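Local coordinates for teicoplanin pseudoaglycone deacetylases Orf2 (Actinoplanes teichomyceticus, PDB 2X9L), which probably removes the N-acyl group from the acylated glucosamine of the teicoplanin pseudoaglycone, as a zinc-dependent hydrolase of the PIG-L family, at residues S14-D19 against G159-H164; L73-E78 against S230-L235; E186-A191 against D245-H250. All coordinates share one frame; numbering follows the deposited sequence.

Interaction 1 (S14-D19 against G159-H164); sequences SPHLDD and GEHPDH. With ZN (zinc ion), chain B; BOG (octyl beta-D-glucopyranoside), chain C.
The zinc site of the deacetylase is built here: His16 and Asp19, where strand 9-14 passes into helix 19-33, meet His164 in the first turn of helix 162-177. His16 ND1 and His164 NE2 each bind the zinc ion at 2.2 Å. Asp19 grips the metal with both carboxylate oxygens, unequally, at 2.2 Å for OD2 and 2.5 Å for OD1. Water 1 is a further ligand; it also donates to Asp18 OD1 and bonds with O2 and O3 of the octyl glucoside. The far nitrogen of His16 is fixed as well: NE2 donates to the anti lone pair of Asp163 OD2 at 2.7 Å, nearly in the ring plane and fairly straight (162°). Sequence and geometry fit the paired His-x-Asp-Asp and His-Pro-Asp-His motifs of PIG-L deacetylases, which give a two-histidine, one-carboxylate zinc site. With CG anti to the backbone N (chi1 -171°), His161 turns a face to the edge of His16 in a T-shaped pair, planes 65° apart, and its NE2 donates a weak bond to Asp163 OD2. Replacing His161 with alanine would probably open a gap beside the His16 ring and take one weak donor from Asp163. Pro15 CG sits over one face of the His164 ring, near its centre, in a CH-pi contact of 3.7 Å to the centroid, while Asp187 accepts from ND1 of the same ring.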
loop_
_atom_site.group_PDB
_atom_site.type_symbol
_atom_site.label_atom_id
_atom_site.label_comp_id
_atom_site.label_asym_id
_atom_site.label_seq_id
_atom_site.Cartn_x
_atom_site.Cartn_y
_atom_site.Cartn_z
ATOM N N SER A 14 0.984 1.051 -4.123
ATOM C CA SER A 14 0.996 1.156 -2.677
ATOM C C SER A 14 0.189 2.388 -2.258
ATOM O O SER A 14 0.353 3.454 -2.833
ATOM C CB SER A 14 2.452 1.292 -2.205
ATOM O OG SER A 14 2.565 1.292 -0.789
ATOM N N PRO A 15 -0.703 2.243 -1.268
ATOM C CA PRO A 15 -1.422 3.425 -0.782
ATOM C C PRO A 15 -0.462 4.451 -0.186
ATOM O O PRO A 15 -0.469 5.610 -0.603
ATOM C CB PRO A 15 -2.334 2.868 0.319
ATOM C CG PRO A 15 -2.437 1.403 0.025
ATOM C CD PRO A 15 -1.131 1.005 -0.594
ATOM N N HIS A 16 0.348 4.021 0.779
ATOM C CA HIS A 16 1.255 4.928 1.475
ATOM C C HIS A 16 2.688 4.511 1.297
ATOM O O HIS A 16 2.969 3.413 0.821
ATOM C CB HIS A 16 0.963 4.960 2.981
ATOM C CG HIS A 16 -0.420 5.419 3.313
ATOM N ND1 HIS A 16 -1.345 4.611 3.942
ATOM C CD2 HIS A 16 -1.042 6.597 3.089
ATOM C CE1 HIS A 16 -2.476 5.276 4.088
ATOM N NE2 HIS A 16 -2.315 6.486 3.588
ATOM N N LEU A 17 3.590 5.388 1.729
ATOM C CA LEU A 17 5.019 5.125 1.656
ATOM C C LEU A 17 5.402 4.136 2.756
ATOM O O LEU A 17 5.727 4.528 3.871
ATOM C CB LEU A 17 5.800 6.430 1.797
ATOM C CG LEU A 17 5.504 7.403 0.646
ATOM C CD1 LEU A 17 5.881 8.840 1.014
ATOM C CD2 LEU A 17 6.158 6.978 -0.683
ATOM N N ASP A 18 5.287 2.861 2.417
ATOM C CA ASP A 18 5.724 1.704 3.213
ATOM C C ASP A 18 4.830 0.478 3.033
ATOM O O ASP A 18 5.244 -0.644 3.323
ATOM C CB ASP A 18 5.906 1.997 4.704
ATOM C CG ASP A 18 4.616 2.357 5.412
ATOM O OD1 ASP A 18 3.558 2.493 4.755
ATOM O OD2 ASP A 18 4.677 2.526 6.652
ATOM N N ASP A 19 3.625 0.675 2.514
ATOM C CA ASP A 19 2.679 -0.442 2.474
ATOM C C ASP A 19 3.145 -1.607 1.609
ATOM O O ASP A 19 3.007 -2.756 2.010
ATOM C CB ASP A 19 1.303 0.006 2.006
ATOM C CG ASP A 19 0.582 0.854 3.030
ATOM O OD1 ASP A 19 0.409 0.405 4.184
ATOM O OD2 ASP A 19 0.156 1.963 2.652
ATOM N N GLY A 159 -8.365 -3.765 7.189
ATOM C CA GLY A 159 -8.130 -2.707 8.156
ATOM C C GLY A 159 -8.949 -1.469 7.855
ATOM O O GLY A 159 -9.135 -0.615 8.728
ATOM N N GLU A 160 -9.413 -1.363 6.612
ATOM C CA GLU A 160 -10.370 -0.320 6.227
ATOM C C GLU A 160 -9.851 1.116 6.249
ATOM O O GLU A 160 -10.645 2.056 6.305
ATOM C CB GLU A 160 -11.624 -0.421 7.096
ATOM C CG GLU A 160 -12.312 -1.749 6.982
ATOM C CD GLU A 160 -13.579 -1.805 7.805
ATOM O OE1 GLU A 160 -13.485 -2.146 9.002
ATOM O OE2 GLU A 160 -14.656 -1.493 7.257
ATOM N N HIS A 161 -8.535 1.301 6.179
ATOM C CA HIS A 161 -7.997 2.650 6.009
ATOM C C HIS A 161 -8.564 3.235 4.716
ATOM O O HIS A 161 -8.511 2.591 3.664
ATOM C CB HIS A 161 -6.463 2.641 5.956
ATOM C CG HIS A 161 -5.861 4.014 5.994
ATOM N ND1 HIS A 161 -4.928 4.397 6.934
ATOM C CD2 HIS A 161 -6.100 5.107 5.235
ATOM C CE1 HIS A 161 -4.604 5.664 6.740
ATOM N NE2 HIS A 161 -5.301 6.118 5.711
ATOM N N PRO A 162 -9.120 4.457 4.779
ATOM C CA PRO A 162 -9.781 5.000 3.583
ATOM C C PRO A 162 -8.835 5.184 2.391
ATOM O O PRO A 162 -9.294 5.091 1.248
ATOM C CB PRO A 162 -10.301 6.370 4.045
ATOM C CG PRO A 162 -9.514 6.692 5.287
ATOM C CD PRO A 162 -9.195 5.375 5.929
ATOM N N ASP A 163 -7.555 5.454 2.648
ATOM C CA ASP A 163 -6.578 5.590 1.577
ATOM C C ASP A 163 -6.331 4.224 0.920
ATOM O O ASP A 163 -6.112 4.138 -0.287
ATOM C CB ASP A 163 -5.240 6.149 2.095
ATOM C CG ASP A 163 -5.326 7.620 2.501
ATOM O OD1 ASP A 163 -6.299 8.297 2.104
ATOM O OD2 ASP A 163 -4.414 8.095 3.215
ATOM N N HIS A 164 -6.358 3.155 1.715
ATOM C CA HIS A 164 -6.193 1.818 1.144
ATOM C C HIS A 164 -7.387 1.446 0.289
ATOM O O HIS A 164 -7.240 0.865 -0.796
ATOM C CB HIS A 164 -5.984 0.759 2.233
ATOM C CG HIS A 164 -4.667 0.879 2.931
ATOM N ND1 HIS A 164 -3.912 -0.216 3.301
ATOM C CD2 HIS A 164 -3.951 1.972 3.291
ATOM C CE1 HIS A 164 -2.797 0.198 3.874
ATOM N NE2 HIS A 164 -2.796 1.521 3.882
HETATM ZN ZN ZN B . -0.923 2.542 4.460
HETATM C C1 BOG C . -1.762 5.321 9.051
HETATM O O1 BOG C . -2.640 4.397 9.621
HETATM C C2 BOG C . -0.583 4.785 8.229
HETATM O O2 BOG C . 0.092 3.669 8.714
HETATM C C3 BOG C . 0.233 5.811 7.430
HETATM O O3 BOG C . 1.149 5.349 6.520
HETATM C C4 BOG C . -0.411 7.180 7.142
HETATM O O4 BOG C . 0.429 8.175 6.657
HETATM C C5 BOG C . -1.611 7.603 8.011
HETATM O O5 BOG C . -2.328 6.592 8.736
HETATM C C6 BOG C . -2.440 8.769 7.553
HETATM O O6 BOG C . -3.233 8.402 6.484
HETATM C "C1'" BOG C . -3.560 4.849 10.560
HETATM C "C2'" BOG C . -4.473 3.800 11.150
HETATM C "C3'" BOG C . -5.918 3.795 10.731
HETATM C "C4'" BOG C . -6.825 4.857 11.316
HETATM C "C5'" BOG C . -8.187 5.081 10.683
HETATM C "C6'" BOG C . -8.600 6.499 10.380
HETATM C "C7'" BOG C . -8.275 7.057 9.019
HETATM C "C8'" BOG C . -6.895 7.588 8.764
HETATM O O HOH W 1 0.881 2.721 6.027
#

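Interaction 2 (L73-E78 against S230-L235); sequences LYRRKE and SSQMVL. With BOG (octyl beta-D-glucopyranoside), chain C.
Arg75 and Glu78 both start with CG anti to the carbonyl carbon but then diverge: Glu78 runs out straight to Ser231, whereas Arg75 bends at chi3 (67°) and lays a face of its guanidinium against the amide of Gln232. The Glu78 carboxylate takes Ser231 in a two-pronged grip. Ser231 OG donates to Glu78 OE1 at 2.7 Å and Ser231 N donates to Glu78 OE2 at 2.9 Å, each arriving on the syn side and somewhat out of the carboxylate plane. Water 2 donates to Glu78 OE2 at 2.6 Å and reaches on to Ser230 OG. Ser231 OG in turn accepts from Gln232 NE2 at 2.9 Å, a relay that restrains the rotation of the amide. The stacked planes are only 11° apart; Gln232 NE2 and Arg75 NE, 3.4 Å apart, are both donors, so the contact is one of flat faces and not a bond. At its edge the guanidinium meets the sugar: Arg75 NH1 donates to O4 of the octyl glucoside at 2.7 Å and Arg75 NH2 to O3 at 3.0 Å. NH2 has a second acceptor in Leu17 O, and Trp63 adds a cation-pi contact. Helix 71-86 and the turn leading into helix 233-237 are thereby tied together beside the pocket next to the zinc site, where the bound glucoside is consistent with a place for the sugar of the substrate.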
loop_
_atom_site.group_PDB
_atom_site.type_symbol
_atom_site.label_atom_id
_atom_site.label_comp_id
_atom_site.label_asym_id
_atom_site.label_seq_id
_atom_site.Cartn_x
_atom_site.Cartn_y
_atom_site.Cartn_z
ATOM N N LEU A 73 8.505 14.725 2.545
ATOM C CA LEU A 73 9.873 14.667 2.038
ATOM C C LEU A 73 10.657 13.564 2.743
ATOM O O LEU A 73 11.343 12.776 2.086
ATOM C CB LEU A 73 10.588 16.011 2.208
ATOM C CG LEU A 73 11.887 16.229 1.415
ATOM C CD1 LEU A 73 12.456 17.619 1.683
ATOM C CD2 LEU A 73 12.923 15.183 1.742
ATOM N N TYR A 74 10.580 13.528 4.072
ATOM C CA TYR A 74 11.263 12.500 4.861
ATOM C C TYR A 74 10.828 11.099 4.435
ATOM O O TYR A 74 11.648 10.210 4.272
ATOM C CB TYR A 74 10.973 12.658 6.349
ATOM C CG TYR A 74 11.891 13.601 7.099
ATOM C CD1 TYR A 74 11.698 14.979 7.047
ATOM C CD2 TYR A 74 12.924 13.107 7.899
ATOM C CE1 TYR A 74 12.526 15.852 7.743
ATOM C CE2 TYR A 74 13.755 13.972 8.606
ATOM C CZ TYR A 74 13.551 15.342 8.519
ATOM O OH TYR A 74 14.367 16.214 9.216
ATOM N N ARG A 75 9.524 10.902 4.271
ATOM C CA ARG A 75 9.023 9.565 3.929
ATOM C C ARG A 75 9.369 9.158 2.502
ATOM O O ARG A 75 9.632 7.992 2.223
ATOM C CB ARG A 75 7.511 9.477 4.150
ATOM C CG ARG A 75 7.099 9.689 5.592
ATOM C CD ARG A 75 5.607 9.414 5.773
ATOM N NE ARG A 75 5.281 8.006 5.565
ATOM C CZ ARG A 75 4.054 7.506 5.713
ATOM N NH1 ARG A 75 3.050 8.312 6.047
ATOM N NH2 ARG A 75 3.825 6.218 5.518
ATOM N N ARG A 76 9.369 10.116 1.584
ATOM C CA ARG A 76 9.757 9.802 0.225
ATOM C C ARG A 76 11.199 9.285 0.209
ATOM O O ARG A 76 11.510 8.326 -0.474
ATOM C CB ARG A 76 9.636 11.032 -0.674
ATOM C CG ARG A 76 8.207 11.353 -1.124
ATOM C CD ARG A 76 8.221 12.533 -2.082
ATOM N NE ARG A 76 6.908 12.812 -2.674
ATOM C CZ ARG A 76 6.732 13.511 -3.797
ATOM N NH1 ARG A 76 7.782 13.979 -4.460
ATOM N NH2 ARG A 76 5.512 13.726 -4.271
ATOM N N LYS A 77 12.083 9.931 0.952
ATOM C CA LYS A 77 13.473 9.472 1.018
ATOM C C LYS A 77 13.598 8.080 1.626
ATOM O O LYS A 77 14.401 7.263 1.171
ATOM C CB LYS A 77 14.331 10.476 1.798
ATOM C CG LYS A 77 14.470 11.799 1.067
ATOM C CD LYS A 77 15.392 12.751 1.798
ATOM C CE LYS A 77 15.772 13.912 0.904
ATOM N NZ LYS A 77 16.599 14.920 1.624
ATOM N N GLU A 78 12.808 7.809 2.657
ATOM C CA GLU A 78 12.791 6.477 3.248
ATOM C C GLU A 78 12.360 5.448 2.214
ATOM O O GLU A 78 12.937 4.362 2.113
ATOM C CB GLU A 78 11.830 6.432 4.442
ATOM C CG GLU A 78 12.334 7.191 5.628
ATOM C CD GLU A 78 11.373 7.168 6.802
ATOM O OE1 GLU A 78 10.177 6.810 6.630
ATOM O OE2 GLU A 78 11.827 7.524 7.905
ATOM N N SER A 230 12.307 4.430 8.992
ATOM C CA SER A 230 12.544 4.679 10.416
ATOM C C SER A 230 11.428 5.478 11.092
ATOM O O SER A 230 11.092 5.241 12.252
ATOM C CB SER A 230 13.908 5.346 10.626
ATOM O OG SER A 230 14.063 6.452 9.766
ATOM N N SER A 231 10.832 6.410 10.359
ATOM C CA SER A 231 9.779 7.243 10.924
ATOM C C SER A 231 8.562 6.431 11.371
ATOM O O SER A 231 7.833 6.850 12.263
ATOM C CB SER A 231 9.336 8.302 9.913
ATOM O OG SER A 231 8.726 7.680 8.793
ATOM N N GLN A 232 8.342 5.280 10.741
ATOM C CA GLN A 232 7.140 4.497 10.987
ATOM C C GLN A 232 7.372 3.431 12.060
ATOM O O GLN A 232 6.435 2.779 12.499
ATOM C CB GLN A 232 6.664 3.840 9.686
ATOM C CG GLN A 232 6.448 4.822 8.550
ATOM C CD GLN A 232 5.439 5.892 8.902
ATOM O OE1 GLN A 232 4.303 5.592 9.277
ATOM N NE2 GLN A 232 5.861 7.159 8.822
HETATM N N MSE A 233 8.617 3.273 12.501
HETATM C CA MSE A 233 8.954 2.121 13.337
HETATM C C MSE A 233 8.282 2.121 14.697
HETATM O O MSE A 233 7.818 1.077 15.159
HETATM C CB MSE A 233 10.468 1.941 13.460
HETATM C CG MSE A 233 11.133 1.497 12.155
HETATM SE SE MSE A 233 10.475 -0.222 11.533
HETATM C CE MSE A 233 11.242 -1.364 12.927
ATOM N N VAL A 234 8.218 3.274 15.350
ATOM C CA VAL A 234 7.529 3.326 16.630
ATOM C C VAL A 234 6.057 2.963 16.434
ATOM O O VAL A 234 5.514 2.111 17.145
ATOM C CB VAL A 234 7.659 4.707 17.314
ATOM C CG1 VAL A 234 6.664 4.828 18.457
ATOM C CG2 VAL A 234 9.084 4.919 17.817
ATOM N N LEU A 235 5.422 3.609 15.460
ATOM C CA LEU A 235 4.010 3.371 15.164
ATOM C C LEU A 235 3.741 1.898 14.855
ATOM O O LEU A 235 2.814 1.293 15.409
ATOM C CB LEU A 235 3.553 4.259 13.995
ATOM C CG LEU A 235 2.100 4.168 13.506
ATOM C CD1 LEU A 235 1.135 4.755 14.528
ATOM C CD2 LEU A 235 1.921 4.877 12.168
HETATM C C1 BOG C . -1.762 5.321 9.051
HETATM O O1 BOG C . -2.640 4.397 9.621
HETATM C C2 BOG C . -0.583 4.785 8.229
HETATM O O2 BOG C . 0.092 3.669 8.714
HETATM C C3 BOG C . 0.233 5.811 7.430
HETATM O O3 BOG C . 1.149 5.349 6.520
HETATM C C4 BOG C . -0.411 7.180 7.142
HETATM O O4 BOG C . 0.429 8.175 6.657
HETATM C C5 BOG C . -1.611 7.603 8.011
HETATM O O5 BOG C . -2.328 6.592 8.736
HETATM C C6 BOG C . -2.440 8.769 7.553
HETATM O O6 BOG C . -3.233 8.402 6.484
HETATM C "C1'" BOG C . -3.560 4.849 10.560
HETATM C "C2'" BOG C . -4.473 3.800 11.150
HETATM C "C3'" BOG C . -5.918 3.795 10.731
HETATM C "C4'" BOG C . -6.825 4.857 11.316
HETATM C "C5'" BOG C . -8.187 5.081 10.683
HETATM C "C6'" BOG C . -8.600 6.499 10.380
HETATM C "C7'" BOG C . -8.275 7.057 9.019
HETATM C "C8'" BOG C . -6.895 7.588 8.764
HETATM O O HOH W 2 14.001 8.880 7.940
#

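Interaction 3 (E186-A191 against D245-H250); sequences EDLPYA and DRLDEH. With BOG (octyl beta-D-glucopyranoside), chain C.
Glu186 and His250 reach for each other from opposite directions, both with CG anti to the backbone N (chi1 -175° and -169°). Glu186 stays extended as far as its carboxylate, which meets the NE2 edge of the imidazole. That one N-H is shared between the two oxygens: His250 NE2 lies 2.9 Å from Glu186 OE2 and 3.0 Å from Glu186 OE1, and both bonds are weak and bent. The carboxylate is turned 56° from the ring, its oxygens at the edge near the ring plane. Glu186 and His250 are also ligands of a zinc ion seen bound to this protein, a site separate from the one beside the sugar.

The contact joins the loop that leaves strand 182-185, the last of the parallel strands of the mixed sheet and neighbour of antiparallel strand 263-269, to helix 243-254. Leu188, its CG anti to the carbonyl carbon, packs against both Leu247 and His250. One methyl, Leu188 CD2, approaches His250 CD2 obliquely at 3.9 Å, while CB and CD1 face the Leu247 CD2 methyl, the CB of Leu188 at 4.0 Å from it. Leu247 also packs on Phe223 of helix 216-227, and Leu188 on Lys222, so a second helix adjoins this apolar patch. Ala191 borders the ring on its other carbon, with His250 CE1 3.8 Å from Ala191 O. A cis peptide bond precedes Pro189, and beyond that turn Tyr190 leads away from the helix; its OH accepts a hydrogen bond of 3.2 Å from O2 of the octyl glucoside.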
loop_
_atom_site.group_PDB
_atom_site.type_symbol
_atom_site.label_atom_id
_atom_site.label_comp_id
_atom_site.label_asym_id
_atom_site.label_seq_id
_atom_site.Cartn_x
_atom_site.Cartn_y
_atom_site.Cartn_z
ATOM N N GLU A 186 -2.297 -9.197 1.231
ATOM C CA GLU A 186 -2.800 -9.058 2.590
ATOM C C GLU A 186 -2.103 -7.883 3.290
ATOM O O GLU A 186 -0.886 -7.910 3.509
ATOM C CB GLU A 186 -2.550 -10.363 3.343
ATOM C CG GLU A 186 -3.124 -10.380 4.715
ATOM C CD GLU A 186 -2.864 -11.679 5.425
ATOM O OE1 GLU A 186 -3.777 -12.140 6.140
ATOM O OE2 GLU A 186 -1.753 -12.231 5.264
ATOM N N ASP A 187 -2.861 -6.837 3.621
ATOM C CA ASP A 187 -2.251 -5.648 4.235
ATOM C C ASP A 187 -1.557 -5.997 5.536
ATOM O O ASP A 187 -2.188 -6.504 6.456
ATOM C CB ASP A 187 -3.293 -4.555 4.524
ATOM C CG ASP A 187 -4.149 -4.235 3.327
ATOM O OD1 ASP A 187 -4.851 -5.158 2.856
ATOM O OD2 ASP A 187 -4.128 -3.062 2.864
ATOM N N LEU A 188 -0.262 -5.700 5.627
ATOM C CA LEU A 188 0.462 -5.892 6.894
ATOM C C LEU A 188 0.962 -4.554 7.432
ATOM O O LEU A 188 1.331 -3.677 6.653
ATOM C CB LEU A 188 1.637 -6.848 6.687
ATOM C CG LEU A 188 1.287 -8.245 6.170
ATOM C CD1 LEU A 188 2.537 -9.014 5.762
ATOM C CD2 LEU A 188 0.522 -9.022 7.229
ATOM N N PRO A 189 0.991 -4.394 8.765
ATOM C CA PRO A 189 0.632 -5.395 9.782
ATOM C C PRO A 189 -0.858 -5.429 10.128
ATOM O O PRO A 189 -1.235 -6.120 11.078
ATOM C CB PRO A 189 1.415 -4.921 10.999
ATOM C CG PRO A 189 1.394 -3.439 10.858
ATOM C CD PRO A 189 1.598 -3.198 9.381
ATOM N N TYR A 190 -1.694 -4.730 9.368
ATOM C CA TYR A 190 -3.118 -4.629 9.712
ATOM C C TYR A 190 -3.780 -5.991 9.894
ATOM O O TYR A 190 -4.617 -6.168 10.779
ATOM C CB TYR A 190 -3.883 -3.857 8.642
ATOM C CG TYR A 190 -3.422 -2.437 8.461
ATOM C CD1 TYR A 190 -2.311 -2.137 7.675
ATOM C CD2 TYR A 190 -4.114 -1.387 9.051
ATOM C CE1 TYR A 190 -1.891 -0.830 7.502
ATOM C CE2 TYR A 190 -3.703 -0.070 8.880
ATOM C CZ TYR A 190 -2.593 0.198 8.104
ATOM O OH TYR A 190 -2.180 1.504 7.931
ATOM N N ALA A 191 -3.418 -6.944 9.046
ATOM C CA ALA A 191 -4.134 -8.212 9.007
ATOM C C ALA A 191 -3.881 -9.017 10.263
ATOM O O ALA A 191 -4.558 -10.009 10.520
ATOM C CB ALA A 191 -3.752 -9.007 7.782
ATOM N N ASP A 245 8.567 -9.955 14.833
ATOM C CA ASP A 245 8.059 -11.184 15.440
ATOM C C ASP A 245 6.615 -11.452 15.000
ATOM O O ASP A 245 6.246 -12.590 14.700
ATOM C CB ASP A 245 8.138 -11.110 16.965
ATOM C CG ASP A 245 9.564 -11.158 17.482
ATOM O OD1 ASP A 245 10.476 -11.550 16.721
ATOM O OD2 ASP A 245 9.772 -10.799 18.659
ATOM N N ARG A 246 5.806 -10.398 14.953
ATOM C CA ARG A 246 4.406 -10.539 14.571
ATOM C C ARG A 246 4.281 -10.921 13.107
ATOM O O ARG A 246 3.418 -11.711 12.741
ATOM C CB ARG A 246 3.638 -9.242 14.847
ATOM C CG ARG A 246 3.230 -9.060 16.295
ATOM C CD ARG A 246 2.533 -7.720 16.488
ATOM N NE ARG A 246 3.444 -6.607 16.210
ATOM C CZ ARG A 246 3.178 -5.329 16.465
ATOM N NH1 ARG A 246 2.016 -4.979 17.013
ATOM N NH2 ARG A 246 4.078 -4.399 16.177
ATOM N N LEU A 247 5.152 -10.358 12.273
ATOM C CA LEU A 247 5.147 -10.699 10.858
ATOM C C LEU A 247 5.556 -12.156 10.670
ATOM O O LEU A 247 4.969 -12.865 9.867
ATOM C CB LEU A 247 6.063 -9.775 10.052
ATOM C CG LEU A 247 5.656 -8.301 9.987
ATOM C CD1 LEU A 247 6.658 -7.536 9.148
ATOM C CD2 LEU A 247 4.253 -8.140 9.409
ATOM N N ASP A 248 6.556 -12.596 11.426
ATOM C CA ASP A 248 7.002 -13.987 11.357
ATOM C C ASP A 248 5.881 -14.920 11.810
ATOM O O ASP A 248 5.567 -15.901 11.146
ATOM C CB ASP A 248 8.247 -14.206 12.225
ATOM C CG ASP A 248 9.523 -13.756 11.547
ATOM O OD1 ASP A 248 9.586 -13.754 10.296
ATOM O OD2 ASP A 248 10.485 -13.416 12.269
ATOM N N GLU A 249 5.268 -14.591 12.939
ATOM C CA GLU A 249 4.187 -15.414 13.478
ATOM C C GLU A 249 3.013 -15.478 12.507
ATOM O O GLU A 249 2.381 -16.523 12.351
ATOM C CB GLU A 249 3.723 -14.863 14.821
ATOM C CG GLU A 249 2.549 -15.619 15.444
ATOM C CD GLU A 249 2.805 -17.115 15.566
ATOM O OE1 GLU A 249 1.826 -17.871 15.748
ATOM O OE2 GLU A 249 3.981 -17.542 15.473
ATOM N N HIS A 250 2.723 -14.361 11.850
ATOM C CA HIS A 250 1.629 -14.336 10.893
ATOM C C HIS A 250 1.889 -15.299 9.740
ATOM O O HIS A 250 0.998 -16.044 9.332
ATOM C CB HIS A 250 1.380 -12.914 10.371
ATOM C CG HIS A 250 0.110 -12.782 9.591
ATOM N ND1 HIS A 250 -1.129 -12.728 10.197
ATOM C CD2 HIS A 250 -0.119 -12.710 8.258
ATOM C CE1 HIS A 250 -2.064 -12.620 9.270
ATOM N NE2 HIS A 250 -1.479 -12.615 8.085
HETATM C C1 BOG C . -1.762 5.321 9.051
HETATM O O1 BOG C . -2.640 4.397 9.621
HETATM C C2 BOG C . -0.583 4.785 8.229
HETATM O O2 BOG C . 0.092 3.669 8.714
HETATM C C3 BOG C . 0.233 5.811 7.430
HETATM O O3 BOG C . 1.149 5.349 6.520
HETATM C C4 BOG C . -0.411 7.180 7.142
HETATM O O4 BOG C . 0.429 8.175 6.657
HETATM C C5 BOG C . -1.611 7.603 8.011
HETATM O O5 BOG C . -2.328 6.592 8.736
HETATM C C6 BOG C . -2.440 8.769 7.553
HETATM O O6 BOG C . -3.233 8.402 6.484
HETATM C "C1'" BOG C . -3.560 4.849 10.560
HETATM C "C2'" BOG C . -4.473 3.800 11.150
HETATM C "C3'" BOG C . -5.918 3.795 10.731
HETATM C "C4'" BOG C . -6.825 4.857 11.316
HETATM C "C5'" BOG C . -8.187 5.081 10.683
HETATM C "C6'" BOG C . -8.600 6.499 10.380
HETATM C "C7'" BOG C . -8.275 7.057 9.019
HETATM C "C8'" BOG C . -6.895 7.588 8.764
#

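Overall arrangement
Interaction 1 lies near the centre of the chain, and the other two approach its zinc site and the octyl glucoside over it by different routes. Interaction 2, centred 14 Å away, touches it directly: the probable bond from Arg75 NH2 to Leu17 O measures 3.0 Å. Beside it, Gln232 CG packs against the Asp18 carboxylate. Interaction 3, 15 Å away between centres, joins it through the Asp187 link, 2.9 Å from His164 ND1 to Asp187 OD2, a second-shell hold on a zinc ligand, and through Tyr190 edge-to-face with His164. Interactions 2 and 3 do not meet, their nearest atoms being about 6 Å apart, yet all three touch the same sugar.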